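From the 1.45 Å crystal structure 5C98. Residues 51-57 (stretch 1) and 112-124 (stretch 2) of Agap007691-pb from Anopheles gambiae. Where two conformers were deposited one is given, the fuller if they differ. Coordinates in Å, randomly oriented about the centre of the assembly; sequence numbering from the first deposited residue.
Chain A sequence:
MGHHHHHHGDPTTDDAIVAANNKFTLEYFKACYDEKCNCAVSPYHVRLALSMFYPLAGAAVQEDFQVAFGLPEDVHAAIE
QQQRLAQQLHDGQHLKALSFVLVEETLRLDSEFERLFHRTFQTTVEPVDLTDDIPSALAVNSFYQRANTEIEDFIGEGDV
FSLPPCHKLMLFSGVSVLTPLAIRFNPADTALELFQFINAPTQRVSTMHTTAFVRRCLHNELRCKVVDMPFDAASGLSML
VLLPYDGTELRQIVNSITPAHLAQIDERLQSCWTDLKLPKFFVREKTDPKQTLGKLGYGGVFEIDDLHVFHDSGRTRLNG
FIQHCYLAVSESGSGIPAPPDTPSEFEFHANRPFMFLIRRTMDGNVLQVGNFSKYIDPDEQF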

# COMPACT_ATOMS: atom_id res chain seq x y z
N SER A 51 -9.65 6.28 8.90
CA SER A 51 -9.79 6.70 10.29
C SER A 51 -10.22 8.15 10.41
O SER A 51 -10.76 8.55 11.45
N MET A 52 -9.95 8.98 9.39
CA MET A 52 -10.39 10.38 9.44
C MET A 52 -11.89 10.47 9.59
O MET A 52 -12.40 11.45 10.13
N PHE A 53 -12.63 9.47 9.11
CA PHE A 53 -14.08 9.50 9.23
C PHE A 53 -14.58 8.95 10.56
O PHE A 53 -15.77 9.08 10.85
N TYR A 54 -13.73 8.33 11.37
CA TYR A 54 -14.18 7.75 12.63
C TYR A 54 -14.89 8.73 13.53
O TYR A 54 -15.93 8.36 14.10
N PRO A 55 -14.42 9.97 13.70
CA PRO A 55 -15.15 10.90 14.57
C PRO A 55 -16.53 11.28 14.04
O PRO A 55 -17.34 11.79 14.82
N LEU A 56 -16.79 11.06 12.76
CA LEU A 56 -18.05 11.42 12.12
C LEU A 56 -19.01 10.26 12.05
O LEU A 56 -20.12 10.40 11.54
N ALA A 57 -18.61 9.10 12.54
CA ALA A 57 -19.31 7.86 12.29
C ALA A 57 -20.27 7.54 13.42
O ALA A 57 -20.00 7.82 14.59
N GLU A 112 -18.40 20.31 11.81
CA GLU A 112 -17.36 19.46 12.38
C GLU A 112 -16.55 18.78 11.29
O GLU A 112 -15.34 18.59 11.44
N PHE A 113 -17.19 18.38 10.19
CA PHE A 113 -16.44 17.84 9.06
C PHE A 113 -15.45 18.88 8.55
O PHE A 113 -14.29 18.56 8.28
N GLU A 114 -15.89 20.12 8.41
CA GLU A 114 -14.98 21.18 7.95
C GLU A 114 -13.82 21.35 8.91
O GLU A 114 -12.66 21.46 8.50
N ARG A 115 -14.11 21.40 10.22
CA ARG A 115 -13.03 21.57 11.19
C ARG A 115 -12.01 20.44 11.05
O ARG A 115 -10.80 20.68 11.00
N LEU A 116 -12.49 19.20 10.98
CA LEU A 116 -11.59 18.07 10.97
C LEU A 116 -10.84 17.96 9.64
O LEU A 116 -9.63 17.74 9.62
N PHE A 117 -11.55 18.10 8.53
CA PHE A 117 -10.96 17.81 7.23
C PHE A 117 -10.26 19.01 6.62
O PHE A 117 -9.38 18.81 5.77
N HIS A 118 -10.62 20.23 7.00
CA HIS A 118 -9.95 21.41 6.47
C HIS A 118 -8.88 21.95 7.39
O HIS A 118 -7.95 22.61 6.92
N ARG A 119 -9.02 21.72 8.70
CA ARG A 119 -8.18 22.40 9.68
C ARG A 119 -7.54 21.49 10.71
O ARG A 119 -6.88 21.99 11.62
N THR A 120 -7.69 20.16 10.60
CA THR A 120 -7.08 19.23 11.56
C THR A 120 -6.25 18.16 10.84
O THR A 120 -5.04 18.07 11.04
N PHE A 121 -6.89 17.34 10.01
CA PHE A 121 -6.19 16.23 9.38
C PHE A 121 -5.35 16.72 8.21
O PHE A 121 -5.66 17.72 7.56
N GLN A 122 -4.27 15.99 7.95
CA GLN A 122 -3.38 16.18 6.80
C GLN A 122 -4.04 15.47 5.63
O GLN A 122 -3.85 14.27 5.42
N THR A 123 -4.86 16.22 4.90
CA THR A 123 -5.61 15.71 3.77
C THR A 123 -6.04 16.91 2.94
O THR A 123 -5.85 18.06 3.33
N THR A 124 -6.61 16.62 1.77
CA THR A 124 -7.19 17.63 0.90
C THR A 124 -8.59 17.17 0.50
O THR A 124 -8.78 16.02 0.10

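Two segments distant in sequence can pack through apolar surface without a hydrogen bond between them, and the contact between residues 51-57 and 112-124 illustrates the principle: no hydrogen bond crosses it, yet it buries 448 Å² in total. At its centre lies Met 52, whose CA-to-CB bond points toward the opposing stretch. With chi angles m, t and m, its side chain lies across two phenylalanines. Met 52 CB reaches Phe 117 CZ at 3.5 Å, while Met 52 CG sits over the face of the Phe 121 ring, 4.0 Å from its centroid, in a CH-pi contact. The sulfur approaches both rings obliquely, Met 52 SD lying 4.5 Å from the Phe 121 centroid and 5.0 Å from that of Phe 117. Met 52 O is buried here with no polar partner in the model, 3.4 Å from Phe 117 CE1.

Phe 117 (m) also turns an edge toward the face of Phe 53, with Phe 53 CZ 3.7 Å from Phe 117 CE2. Phe 53 shows that the first bond does not settle where a side chain ends: its CA-to-CB bond points away, but the m rotamer brings the ring back to the contact. The CA-to-CB bond of Leu 56 (m, t) points toward the helix, Leu 56 CD1 meeting the edge of Phe 113 (t) at CD1, 3.4 Å away, and Leu 56 CD2 lying 3.6 Å from Leu 116 CD1. The same leucine methyl receives Pro 55, with Pro 55 CB 3.8 Å from Leu 116 CD1.

Polarity appears toward the margin. Met 52 CE packs 3.6 Å from Thr 123 OG1, a hydroxyl hydrogen-bonded elsewhere in the structure. Farther out, Arg 115 and Glu 112 pair within the helix, Arg 115 NH2 forming a salt bridge to Glu 112 OE1 at 2.9 Å.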

# COMPACT_ATOMS: atom_id res chain seq x y z
CB SER A 51 -8.44 6.55 11.01
OG SER A 51 -8.21 5.23 11.41
CB MET A 52 -9.95 11.12 8.17
CG MET A 52 -8.46 11.13 7.93
SD MET A 52 -7.96 12.30 6.65
CE MET A 52 -8.70 11.52 5.21
CB PHE A 53 -14.68 8.72 8.06
CG PHE A 53 -14.39 9.34 6.74
CD1 PHE A 53 -15.24 10.30 6.24
CD2 PHE A 53 -13.23 9.04 6.04
CE1 PHE A 53 -14.98 10.92 5.03
CE2 PHE A 53 -12.95 9.68 4.83
CZ PHE A 53 -13.83 10.61 4.33
CB TYR A 54 -12.96 7.14 13.32
CG TYR A 54 -13.17 6.50 14.68
CD1 TYR A 54 -13.95 5.36 14.81
CD2 TYR A 54 -12.49 6.97 15.78
CE1 TYR A 54 -14.08 4.74 16.01
CE2 TYR A 54 -12.62 6.37 17.00
CZ TYR A 54 -13.42 5.24 17.11
OH TYR A 54 -13.55 4.61 18.33
CB PRO A 55 -14.22 12.13 14.64
CG PRO A 55 -12.91 11.65 14.13
CD PRO A 55 -13.18 10.56 13.18
CB LEU A 56 -17.77 11.91 10.70
CG LEU A 56 -16.71 13.02 10.64
CD1 LEU A 56 -16.72 13.70 9.30
CD2 LEU A 56 -16.92 14.05 11.74
CB ALA A 57 -18.30 6.72 12.14
CB GLU A 112 -17.97 18.46 13.36
CG GLU A 112 -18.29 19.10 14.71
CD GLU A 112 -17.03 19.37 15.52
OE1 GLU A 112 -16.46 18.37 16.02
OE2 GLU A 112 -16.62 20.55 15.62
CB PHE A 113 -17.39 17.44 7.94
CG PHE A 113 -16.69 16.96 6.71
CD1 PHE A 113 -16.26 15.65 6.59
CD2 PHE A 113 -16.40 17.82 5.68
CE1 PHE A 113 -15.58 15.21 5.47
CE2 PHE A 113 -15.74 17.37 4.55
CZ PHE A 113 -15.33 16.06 4.45
CB GLU A 114 -15.75 22.49 7.83
CG GLU A 114 -16.75 22.54 6.69
CD GLU A 114 -17.58 23.83 6.70
OE1 GLU A 114 -17.77 24.42 7.79
OE2 GLU A 114 -18.02 24.24 5.61
CB ARG A 115 -13.60 21.60 12.61
CG ARG A 115 -12.52 21.80 13.69
CD ARG A 115 -13.06 21.74 15.12
NE ARG A 115 -13.65 20.43 15.46
CZ ARG A 115 -12.97 19.38 15.92
NH1 ARG A 115 -11.67 19.46 16.12
NH2 ARG A 115 -13.61 18.24 16.20
CB LEU A 116 -12.36 16.78 11.27
CG LEU A 116 -12.81 16.63 12.71
CD1 LEU A 116 -13.76 15.45 12.80
CD2 LEU A 116 -11.60 16.43 13.61
CB PHE A 117 -12.01 17.21 6.29
CG PHE A 117 -12.26 15.74 6.53
CD1 PHE A 117 -12.90 15.29 7.68
CD2 PHE A 117 -11.83 14.79 5.61
CE1 PHE A 117 -13.12 13.94 7.89
CE2 PHE A 117 -12.05 13.43 5.83
CZ PHE A 117 -12.68 13.01 6.98
CB HIS A 118 -10.94 22.54 6.19
CG HIS A 118 -11.96 22.22 5.15
ND1 HIS A 118 -13.12 22.95 4.99
CD2 HIS A 118 -11.99 21.26 4.20
CE1 HIS A 118 -13.82 22.44 4.00
NE2 HIS A 118 -13.16 21.41 3.50
CB ARG A 119 -8.98 23.53 10.39
CG ARG A 119 -9.77 24.44 9.41
CD ARG A 119 -10.43 25.67 10.06
NE ARG A 119 -11.36 25.32 11.13
CZ ARG A 119 -12.67 25.14 10.98
NH1 ARG A 119 -13.25 25.27 9.79
NH2 ARG A 119 -13.41 24.83 12.03
CB THR A 120 -8.15 18.54 12.42
OG1 THR A 120 -9.04 19.52 12.96
CG2 THR A 120 -7.50 17.78 13.55
CB PHE A 121 -7.20 15.21 8.85
CG PHE A 121 -7.93 14.45 9.92
CD1 PHE A 121 -7.24 13.81 10.96
CD2 PHE A 121 -9.30 14.36 9.89
CE1 PHE A 121 -7.94 13.11 11.94
CE2 PHE A 121 -9.98 13.67 10.84
CZ PHE A 121 -9.31 13.04 11.85
CB GLN A 122 -2.03 15.60 7.17
CG GLN A 122 -0.92 15.56 6.19
CD GLN A 122 0.32 14.91 6.84
OE1 GLN A 122 0.43 14.82 8.09
NE2 GLN A 122 1.23 14.44 6.02
CB THR A 123 -6.81 14.84 4.22
OG1 THR A 123 -7.33 14.13 3.10
CG2 THR A 123 -7.93 15.67 4.84
CB THR A 124 -6.30 17.87 -0.32
OG1 THR A 124 -5.08 18.52 0.10
CG2 THR A 124 -6.99 18.80 -1.30